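Local coordinates for protein phenol hydroxylase component phN (Pseudomonas stutzeri, PDB 3U52) that probably hydroxylates phenol with dioxygen at a carboxylate-bridged diiron centre, as the large subunit of a bacterial multicomponent monooxygenase, at residues N87-Y93 and G213-D219; M289-E293 and K328-S332; Y115-G119 and C131-A135. All coordinates share one frame; numbering follows the deposited sequence.

Interaction 1 of 3, residues N87-Y93 and G213-D219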
loop_
_atom_site.group_PDB
_atom_site.type_symbol
_atom_site.label_atom_id
_atom_site.label_comp_id
_atom_site.label_asym_id
_atom_site.label_seq_id
_atom_site.Cartn_x
_atom_site.Cartn_y
_atom_site.Cartn_z
ATOM N N ASN A 87 -11.613 -12.201 8.532
ATOM C CA ASN A 87 -12.365 -12.338 7.275
ATOM C C ASN A 87 -12.055 -13.575 6.446
ATOM O O ASN A 87 -12.626 -13.744 5.376
ATOM C CB ASN A 87 -12.190 -11.093 6.408
ATOM C CG ASN A 87 -12.668 -9.829 7.113
ATOM O OD1 ASN A 87 -12.079 -8.751 6.967
ATOM N ND2 ASN A 87 -13.734 -9.962 7.882
ATOM N N ILE A 88 -11.216 -14.468 6.955
ATOM C CA ILE A 88 -11.010 -15.739 6.276
ATOM C C ILE A 88 -12.284 -16.588 6.340
ATOM O O ILE A 88 -13.174 -16.326 7.158
ATOM C CB ILE A 88 -9.761 -16.538 6.801
ATOM C CG1 ILE A 88 -9.860 -16.848 8.302
ATOM C CG2 ILE A 88 -8.417 -15.819 6.420
ATOM C CD1 ILE A 88 -8.712 -17.733 8.833
ATOM N N SER A 89 -12.394 -17.571 5.457
ATOM C CA SER A 89 -13.598 -18.418 5.355
ATOM C C SER A 89 -13.907 -19.164 6.689
ATOM O O SER A 89 -15.074 -19.208 7.124
ATOM C CB SER A 89 -13.441 -19.402 4.200
ATOM O OG SER A 89 -12.204 -20.102 4.344
ATOM N N ASP A 90 -12.862 -19.705 7.325
ATOM C CA ASP A 90 -12.965 -20.536 8.559
ATOM C C ASP A 90 -11.567 -20.757 9.089
ATOM O O ASP A 90 -10.611 -20.818 8.308
ATOM C CB ASP A 90 -13.561 -21.919 8.231
ATOM C CG ASP A 90 -13.807 -22.761 9.491
ATOM O OD1 ASP A 90 -13.004 -23.651 9.796
ATOM O OD2 ASP A 90 -14.766 -22.455 10.225
ATOM N N ALA A 91 -11.428 -20.889 10.407
ATOM C CA ALA A 91 -10.120 -21.065 11.022
ATOM C C ALA A 91 -9.424 -22.375 10.568
ATOM O O ALA A 91 -8.195 -22.455 10.683
ATOM C CB ALA A 91 -10.208 -21.010 12.511
ATOM N N ARG A 92 -10.179 -23.356 10.036
ATOM C CA ARG A 92 -9.559 -24.579 9.485
ATOM C C ARG A 92 -8.516 -24.175 8.447
ATOM O O ARG A 92 -7.495 -24.849 8.274
ATOM C CB ARG A 92 -10.566 -25.541 8.816
ATOM C CG ARG A 92 -11.492 -26.275 9.814
ATOM C CD ARG A 92 -12.497 -27.231 9.101
ATOM N NE ARG A 92 -13.251 -26.521 8.059
ATOM C CZ ARG A 92 -14.015 -27.083 7.108
ATOM N NH1 ARG A 92 -14.132 -28.413 7.022
ATOM N NH2 ARG A 92 -14.658 -26.310 6.211
ATOM N N TYR A 93 -8.794 -23.081 7.729
ATOM C CA TYR A 93 -7.921 -22.613 6.635
ATOM C C TYR A 93 -6.520 -22.325 7.141
ATOM O O TYR A 93 -5.557 -22.498 6.394
ATOM C CB TYR A 93 -8.511 -21.337 5.965
ATOM C CG TYR A 93 -7.503 -20.610 5.064
ATOM C CD1 TYR A 93 -7.287 -21.017 3.722
ATOM C CD2 TYR A 93 -6.730 -19.561 5.553
ATOM C CE1 TYR A 93 -6.361 -20.355 2.912
ATOM C CE2 TYR A 93 -5.806 -18.904 4.760
ATOM C CZ TYR A 93 -5.632 -19.279 3.457
ATOM O OH TYR A 93 -4.669 -18.594 2.736
ATOM N N GLY A 213 -5.959 -20.618 -3.414
ATOM C CA GLY A 213 -6.635 -20.975 -2.149
ATOM C C GLY A 213 -6.814 -19.747 -1.257
ATOM O O GLY A 213 -7.877 -19.552 -0.657
ATOM N N ALA A 214 -5.773 -18.937 -1.148
ATOM C CA ALA A 214 -5.853 -17.668 -0.434
ATOM C C ALA A 214 -6.961 -16.778 -0.998
ATOM O O ALA A 214 -7.736 -16.213 -0.232
ATOM C CB ALA A 214 -4.510 -16.933 -0.474
ATOM N N ALA A 215 -7.023 -16.668 -2.325
ATOM C CA ALA A 215 -8.004 -15.803 -2.990
ATOM C C ALA A 215 -9.411 -16.315 -2.711
ATOM O O ALA A 215 -10.273 -15.510 -2.475
ATOM C CB ALA A 215 -7.764 -15.715 -4.486
ATOM N N TYR A 216 -9.634 -17.635 -2.674
ATOM C CA TYR A 216 -10.999 -18.178 -2.455
ATOM C C TYR A 216 -11.403 -18.240 -0.980
ATOM O O TYR A 216 -12.551 -18.565 -0.673
ATOM C CB TYR A 216 -11.143 -19.559 -3.064
ATOM C CG TYR A 216 -11.231 -19.644 -4.584
ATOM C CD1 TYR A 216 -10.423 -18.876 -5.409
ATOM C CD2 TYR A 216 -12.095 -20.570 -5.180
ATOM C CE1 TYR A 216 -10.501 -18.991 -6.797
ATOM C CE2 TYR A 216 -12.187 -20.686 -6.559
ATOM C CZ TYR A 216 -11.377 -19.911 -7.360
ATOM O OH TYR A 216 -11.501 -20.052 -8.735
ATOM N N ASN A 217 -10.460 -17.973 -0.079
ATOM C CA ASN A 217 -10.700 -18.142 1.314
ATOM C C ASN A 217 -10.471 -16.888 2.136
ATOM O O ASN A 217 -10.368 -16.956 3.363
ATOM C CB ASN A 217 -9.926 -19.357 1.855
ATOM C CG ASN A 217 -10.474 -20.641 1.324
ATOM O OD1 ASN A 217 -11.390 -21.219 1.914
ATOM N ND2 ASN A 217 -10.008 -21.049 0.154
ATOM N N GLY A 218 -10.332 -15.748 1.468
ATOM C CA GLY A 218 -10.383 -14.455 2.159
ATOM C C GLY A 218 -9.094 -13.997 2.796
ATOM O O GLY A 218 -9.082 -13.079 3.680
ATOM N N ASP A 219 -7.990 -14.593 2.349
ATOM C CA ASP A 219 -6.694 -14.337 2.992
ATOM C C ASP A 219 -5.957 -13.309 2.121
ATOM O O ASP A 219 -5.249 -13.660 1.160
ATOM C CB ASP A 219 -5.921 -15.657 3.137
ATOM C CG ASP A 219 -4.491 -15.480 3.665
ATOM O OD1 ASP A 219 -4.124 -14.393 4.166
ATOM O OD2 ASP A 219 -3.723 -16.466 3.594
#
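Ser89 meets Asn217 through two hydrogen bonds, one from its backbone and one from its side chain. Ser89 N donates to Asn217 O at 3.0 Å, coming from above the carbonyl plane, and Ser89 OG donates to Asn217 OD1 at 2.8 Å, in the carbonyl plane and on a lone pair. The amide of Asn217 is held at its other end too, since ND2 gives a nearly straight bond (166°) to Gly213 O, 2.7 Å away. With both ends engaged, the amide is fixed in its rotation. A third hydrogen bond runs from Tyr93 OH to Asp219 OD2, which lies at the ring edge, near its plane; it is modelled very short, and the place of OD2 is less sure. The backbone carbonyl of Asn217, which takes the Ser89 N bond, also receives a CA-H...O contact from Ile88 CA at 3.2 Å.

Among the packing contacts, Tyr93 lays its CD1 against Asn217 CB (3.6 Å), its ring almost parallel to the amide plane, 13° apart. Its CG stands anti to the backbone N (chi1 166°), which sends the ring across the helix end. Gly218 has positive phi, and a CB there would collide with Asn87 O.

Helix 187-216 ends here, and Asp219 is the N-cap of helix 220-250. The loop 87-93 thus lies against the turn between these two helices just before helix 94-103 starts, while Trp495 of helix 490-498 touches Ile88.

Interaction 2 of 3, residues M289-E293 and K328-S332; sequences MSWSE and KHHLS
Two flat groups, the indole of Trp291 and the imidazole of His329, frame this contact. The indole presents its edge to the backbone of Lys328: CD1 lies 3.6 Å from Lys328 O, which sits near the ring plane. Leu331 reaches the same pyrrole side obliquely, its CD2 3.7 Å from Trp291 NE1 and also close to Trp291 CE2. The imidazole of His329 carries CG of the preceding Lys328 over the centre of one face, 4.0 Å above the plane, and approaches the hydroxyl of Ser292 obliquely.

With chi1 at 168° the indole of Trp291 is turned away from its own backbone N, out from the first turn of helix 291-310 toward the 328-332 backbone. Ser292, one residue on, faces the aliphatic part of Lys328. Its OG lies 3.6 Å from Lys328 CD, with CG and CE of the lysine at similar range, so the methylenes run alongside the hydroxyl. The lysine chain bends at its last torsion (chi4 -96°), and NZ forms a salt bridge with Glu300, further along helix 291-310, and a hydrogen bond with Asn325 O. Across the two segments the contact is van der Waals packing, with the charged end of the lysine satisfied beyond them.

Both segments lead into helices. In 289-293, Glu293 N donates to Ser290 OG at 3.1 Å while Ser290 N donates to Glu293 OE1 at 3.0 Å. This reciprocal pair is a capping box at the N terminus of helix 291-310, where Asp281 also accepts from Trp291 N. The box is packed beside the start of helix 331-342, where His330 holds the N-cap position.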
loop_
_atom_site.group_PDB
_atom_site.type_symbol
_atom_site.label_atom_id
_atom_site.label_comp_id
_atom_site.label_asym_id
_atom_site.label_seq_id
_atom_site.Cartn_x
_atom_site.Cartn_y
_atom_site.Cartn_z
ATOM N N MET A 289 -9.723 -26.228 -7.027
ATOM C CA MET A 289 -9.841 -27.323 -7.983
ATOM C C MET A 289 -9.304 -28.526 -7.223
ATOM O O MET A 289 -8.779 -28.358 -6.109
ATOM C CB MET A 289 -9.031 -27.077 -9.253
ATOM C CG MET A 289 -7.523 -27.097 -9.067
ATOM S SD MET A 289 -6.586 -26.478 -10.501
ATOM C CE MET A 289 -5.872 -25.064 -9.647
ATOM N N SER A 290 -9.472 -29.717 -7.766
ATOM C CA SER A 290 -8.968 -30.875 -7.046
ATOM C C SER A 290 -7.504 -31.066 -7.398
ATOM O O SER A 290 -7.033 -30.531 -8.418
ATOM C CB SER A 290 -9.753 -32.123 -7.425
ATOM O OG SER A 290 -9.590 -32.414 -8.814
ATOM N N TRP A 291 -6.782 -31.862 -6.602
ATOM C CA TRP A 291 -5.405 -32.220 -6.962
ATOM C C TRP A 291 -5.385 -32.905 -8.318
ATOM O O TRP A 291 -4.519 -32.663 -9.165
ATOM C CB TRP A 291 -4.794 -33.164 -5.924
ATOM C CG TRP A 291 -3.495 -33.775 -6.419
ATOM C CD1 TRP A 291 -3.303 -35.035 -6.836
ATOM C CD2 TRP A 291 -2.225 -33.107 -6.535
ATOM N NE1 TRP A 291 -1.981 -35.222 -7.222
ATOM C CE2 TRP A 291 -1.301 -34.045 -7.036
ATOM C CE3 TRP A 291 -1.787 -31.800 -6.274
ATOM C CZ2 TRP A 291 0.051 -33.724 -7.264
ATOM C CZ3 TRP A 291 -0.453 -31.481 -6.490
ATOM C CH2 TRP A 291 0.448 -32.437 -6.973
ATOM N N SER A 292 -6.359 -33.769 -8.556
ATOM C CA SER A 292 -6.387 -34.509 -9.801
ATOM C C SER A 292 -6.470 -33.526 -11.045
ATOM O O SER A 292 -5.728 -33.648 -12.044
ATOM C CB SER A 292 -7.594 -35.446 -9.724
ATOM O OG SER A 292 -7.738 -36.075 -10.970
ATOM N N GLU A 293 -7.314 -32.502 -10.941
ATOM C CA GLU A 293 -7.426 -31.484 -11.990
ATOM C C GLU A 293 -6.153 -30.645 -12.130
ATOM O O GLU A 293 -5.784 -30.298 -13.247
ATOM C CB GLU A 293 -8.604 -30.526 -11.703
ATOM C CG GLU A 293 -10.003 -31.105 -12.024
ATOM C CD GLU A 293 -11.156 -30.331 -11.379
ATOM O OE1 GLU A 293 -10.942 -29.575 -10.396
ATOM O OE2 GLU A 293 -12.306 -30.480 -11.872
ATOM N N LYS A 328 -2.814 -39.614 -8.869
ATOM C CA LYS A 328 -3.572 -38.389 -8.661
ATOM C C LYS A 328 -4.978 -38.683 -8.126
ATOM O O LYS A 328 -5.577 -37.824 -7.444
ATOM C CB LYS A 328 -3.612 -37.511 -9.946
ATOM C CG LYS A 328 -4.613 -38.003 -11.027
ATOM C CD LYS A 328 -4.506 -37.134 -12.257
ATOM C CE LYS A 328 -5.383 -37.683 -13.403
ATOM N NZ LYS A 328 -4.585 -38.517 -14.308
ATOM N N HIS A 329 -5.494 -39.898 -8.396
ATOM C CA HIS A 329 -6.830 -40.285 -7.907
ATOM C C HIS A 329 -6.838 -40.701 -6.405
ATOM O O HIS A 329 -7.901 -40.950 -5.838
ATOM C CB HIS A 329 -7.425 -41.396 -8.768
ATOM C CG HIS A 329 -7.492 -41.041 -10.217
ATOM N ND1 HIS A 329 -8.302 -40.032 -10.696
ATOM C CD2 HIS A 329 -6.831 -41.534 -11.288
ATOM C CE1 HIS A 329 -8.137 -39.920 -12.006
ATOM N NE2 HIS A 329 -7.254 -40.827 -12.389
ATOM N N HIS A 330 -5.644 -40.794 -5.804
ATOM C CA HIS A 330 -5.470 -41.453 -4.476
ATOM C C HIS A 330 -4.707 -40.596 -3.482
ATOM O O HIS A 330 -4.993 -40.600 -2.282
ATOM C CB HIS A 330 -4.692 -42.760 -4.672
ATOM C CG HIS A 330 -5.485 -43.836 -5.366
ATOM N ND1 HIS A 330 -6.513 -44.518 -4.749
ATOM C CD2 HIS A 330 -5.410 -44.327 -6.622
ATOM C CE1 HIS A 330 -7.027 -45.395 -5.593
ATOM N NE2 HIS A 330 -6.369 -45.304 -6.733
ATOM N N LEU A 331 -3.744 -39.836 -4.005
ATOM C CA LEU A 331 -2.710 -39.140 -3.196
ATOM C C LEU A 331 -3.226 -38.316 -2.007
ATOM O O LEU A 331 -2.803 -38.525 -0.849
ATOM C CB LEU A 331 -1.927 -38.213 -4.090
ATOM C CG LEU A 331 -0.463 -38.104 -3.805
ATOM C CD1 LEU A 331 0.230 -39.518 -3.915
ATOM C CD2 LEU A 331 0.089 -37.184 -4.899
ATOM N N SER A 332 -4.132 -37.396 -2.272
ATOM C CA SER A 332 -4.597 -36.495 -1.206
ATOM C C SER A 332 -5.334 -37.234 -0.095
ATOM O O SER A 332 -5.196 -36.911 1.082
ATOM C CB SER A 332 -5.445 -35.370 -1.801
ATOM O OG SER A 332 -6.711 -35.847 -2.208
#

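Interaction 3 of 3, residues Y115-G119 and C131-A135; sequences YSKVG and CQMQA
Tyr115 and Gln134 lie flat against each other, ring and amide planes 13° apart. Gln134 CG sits over the ring centre, 3.6 Å from the centroid and only 3° off the normal, a CH-pi contact. Its chain bends at chi2, which carries the amide on over the phenol end, with CD 3.8 Å from Tyr115 CZ.

Small residues bring the helices together. The methyl of Ala135 fits between Tyr115 CB, 3.6 Å away, and the backbone N and OG of Ser116. Toward the other end, Cys131 CB rests 3.7 Å from Gly119 CA, and a CB on the glycine would run into Gln132 CG. Cys131 SG meets Val118 CG1 at 3.7 Å beside this close approach. Gln132 then reaches across the edge of the interface, where NE2 donates to Gly119 O at 3.1 Å, nearly straight, with the acceptor near its amide plane but the donor above the carbonyl plane; its OE1 is hydrogen-bonded to a polar side chain of another protein's chain.

The segment axes pass within 7.8 Å, nearly antiparallel at 161°. Gln134 NE2 also donates to Glu138, an iron ligand, while Tyr115 OH hydrogen-bonds Ser195. Without the ring, as with an alanine here, Gln134 would probably lose the face its CG and amide lie on, and Ser195 its phenol partner. The close antiparallel pair belongs to the four-helix bundle that holds the diiron site: helix 105-121 contributes Glu108, helix 125-155 Glu138 and His141, helix 187-216 Glu199, and helix 220-250 Glu233 and His236.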
loop_
_atom_site.group_PDB
_atom_site.type_symbol
_atom_site.label_atom_id
_atom_site.label_comp_id
_atom_site.label_asym_id
_atom_site.label_seq_id
_atom_site.Cartn_x
_atom_site.Cartn_y
_atom_site.Cartn_z
ATOM N N TYR A 115 21.346 -20.748 -4.143
ATOM C CA TYR A 115 21.588 -19.916 -5.320
ATOM C C TYR A 115 22.757 -18.932 -5.115
ATOM O O TYR A 115 23.494 -18.649 -6.073
ATOM C CB TYR A 115 20.322 -19.152 -5.726
ATOM C CG TYR A 115 19.405 -19.981 -6.602
ATOM C CD1 TYR A 115 18.275 -20.599 -6.051
ATOM C CD2 TYR A 115 19.705 -20.203 -7.954
ATOM C CE1 TYR A 115 17.454 -21.398 -6.829
ATOM C CE2 TYR A 115 18.868 -21.015 -8.757
ATOM C CZ TYR A 115 17.761 -21.602 -8.172
ATOM O OH TYR A 115 16.916 -22.361 -8.934
ATOM N N SER A 116 22.917 -18.387 -3.912
ATOM C CA SER A 116 24.093 -17.525 -3.623
ATOM C C SER A 116 25.389 -18.311 -3.945
ATOM O O SER A 116 26.298 -17.835 -4.648
ATOM C CB SER A 116 24.108 -17.118 -2.149
ATOM O OG SER A 116 23.024 -16.237 -1.817
ATOM N N LYS A 117 25.480 -19.516 -3.397
ATOM C CA LYS A 117 26.648 -20.336 -3.650
ATOM C C LYS A 117 26.842 -20.680 -5.111
ATOM O O LYS A 117 27.957 -20.613 -5.605
ATOM C CB LYS A 117 26.651 -21.583 -2.758
ATOM C CG LYS A 117 27.678 -22.675 -3.233
ATOM C CD LYS A 117 27.979 -23.670 -2.139
ATOM C CE LYS A 117 29.030 -24.693 -2.668
ATOM N NZ LYS A 117 30.418 -24.183 -2.344
ATOM N N VAL A 118 25.775 -21.037 -5.832
ATOM C CA VAL A 118 25.907 -21.413 -7.241
ATOM C C VAL A 118 26.210 -20.175 -8.146
ATOM O O VAL A 118 26.907 -20.267 -9.181
ATOM C CB VAL A 118 24.633 -22.285 -7.637
ATOM C CG1 VAL A 118 23.515 -21.422 -8.201
ATOM C CG2 VAL A 118 24.997 -23.422 -8.567
ATOM N N GLY A 119 25.732 -19.001 -7.740
ATOM C CA GLY A 119 26.136 -17.718 -8.369
ATOM C C GLY A 119 27.596 -17.282 -8.116
ATOM O O GLY A 119 28.021 -16.216 -8.590
ATOM N N CYS A 131 21.807 -16.320 -11.541
ATOM C CA CYS A 131 21.707 -17.063 -10.265
ATOM C C CYS A 131 21.691 -16.153 -9.067
ATOM O O CYS A 131 20.977 -16.413 -8.103
ATOM C CB CYS A 131 22.828 -18.097 -10.090
ATOM S SG CYS A 131 22.613 -19.463 -11.216
ATOM N N GLN A 132 22.492 -15.093 -9.112
ATOM C CA GLN A 132 22.538 -14.157 -7.993
ATOM C C GLN A 132 21.236 -13.361 -7.882
ATOM O O GLN A 132 20.818 -13.012 -6.793
ATOM C CB GLN A 132 23.671 -13.180 -8.165
ATOM C CG GLN A 132 25.071 -13.799 -7.959
ATOM C CD GLN A 132 26.162 -12.763 -8.231
ATOM O OE1 GLN A 132 25.884 -11.555 -8.345
ATOM N NE2 GLN A 132 27.382 -13.233 -8.402
ATOM N N MET A 133 20.648 -12.978 -8.999
ATOM C CA MET A 133 19.374 -12.245 -8.933
ATOM C C MET A 133 18.280 -13.168 -8.397
ATOM O O MET A 133 17.462 -12.731 -7.583
ATOM C CB MET A 133 18.994 -11.699 -10.266
ATOM C CG MET A 133 18.229 -10.388 -10.087
ATOM S SD MET A 133 17.838 -9.606 -11.708
ATOM C CE MET A 133 19.411 -8.729 -11.940
ATOM N N GLN A 134 18.326 -14.461 -8.776
ATOM C CA GLN A 134 17.427 -15.441 -8.188
ATOM C C GLN A 134 17.658 -15.583 -6.661
ATOM O O GLN A 134 16.718 -15.537 -5.872
ATOM C CB GLN A 134 17.513 -16.798 -8.912
ATOM C CG GLN A 134 16.716 -17.837 -8.204
ATOM C CD GLN A 134 15.753 -18.564 -9.080
ATOM O OE1 GLN A 134 15.840 -18.522 -10.311
ATOM N NE2 GLN A 134 14.793 -19.247 -8.441
ATOM N N ALA A 135 18.916 -15.661 -6.241
ATOM C CA ALA A 135 19.213 -15.723 -4.806
ATOM C C ALA A 135 18.575 -14.581 -4.000
ATOM O O ALA A 135 17.948 -14.812 -2.942
ATOM C CB ALA A 135 20.743 -15.728 -4.587
#

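From the N terminus, the chain passes first through 87-93, whose partner 213-219 comes only 120 residues later. Within that long, mostly helical loop lies interaction 3, a short hairpin closed between helices 105-121 and 125-155, so it is nested inside interaction 1. Interaction 2 follows in series and closes a loop of 34 residues between the starts of helices 291-310 and 331-342. Interaction 1 ties the approach to helix 94-103 to the junction of helices 187-216 and 220-250, whereas interaction 3 joins two helices carrying iron ligands. Centres of interactions 1 and 2 are about 20 Å apart; the centre of interaction 3 is about 34 Å from each.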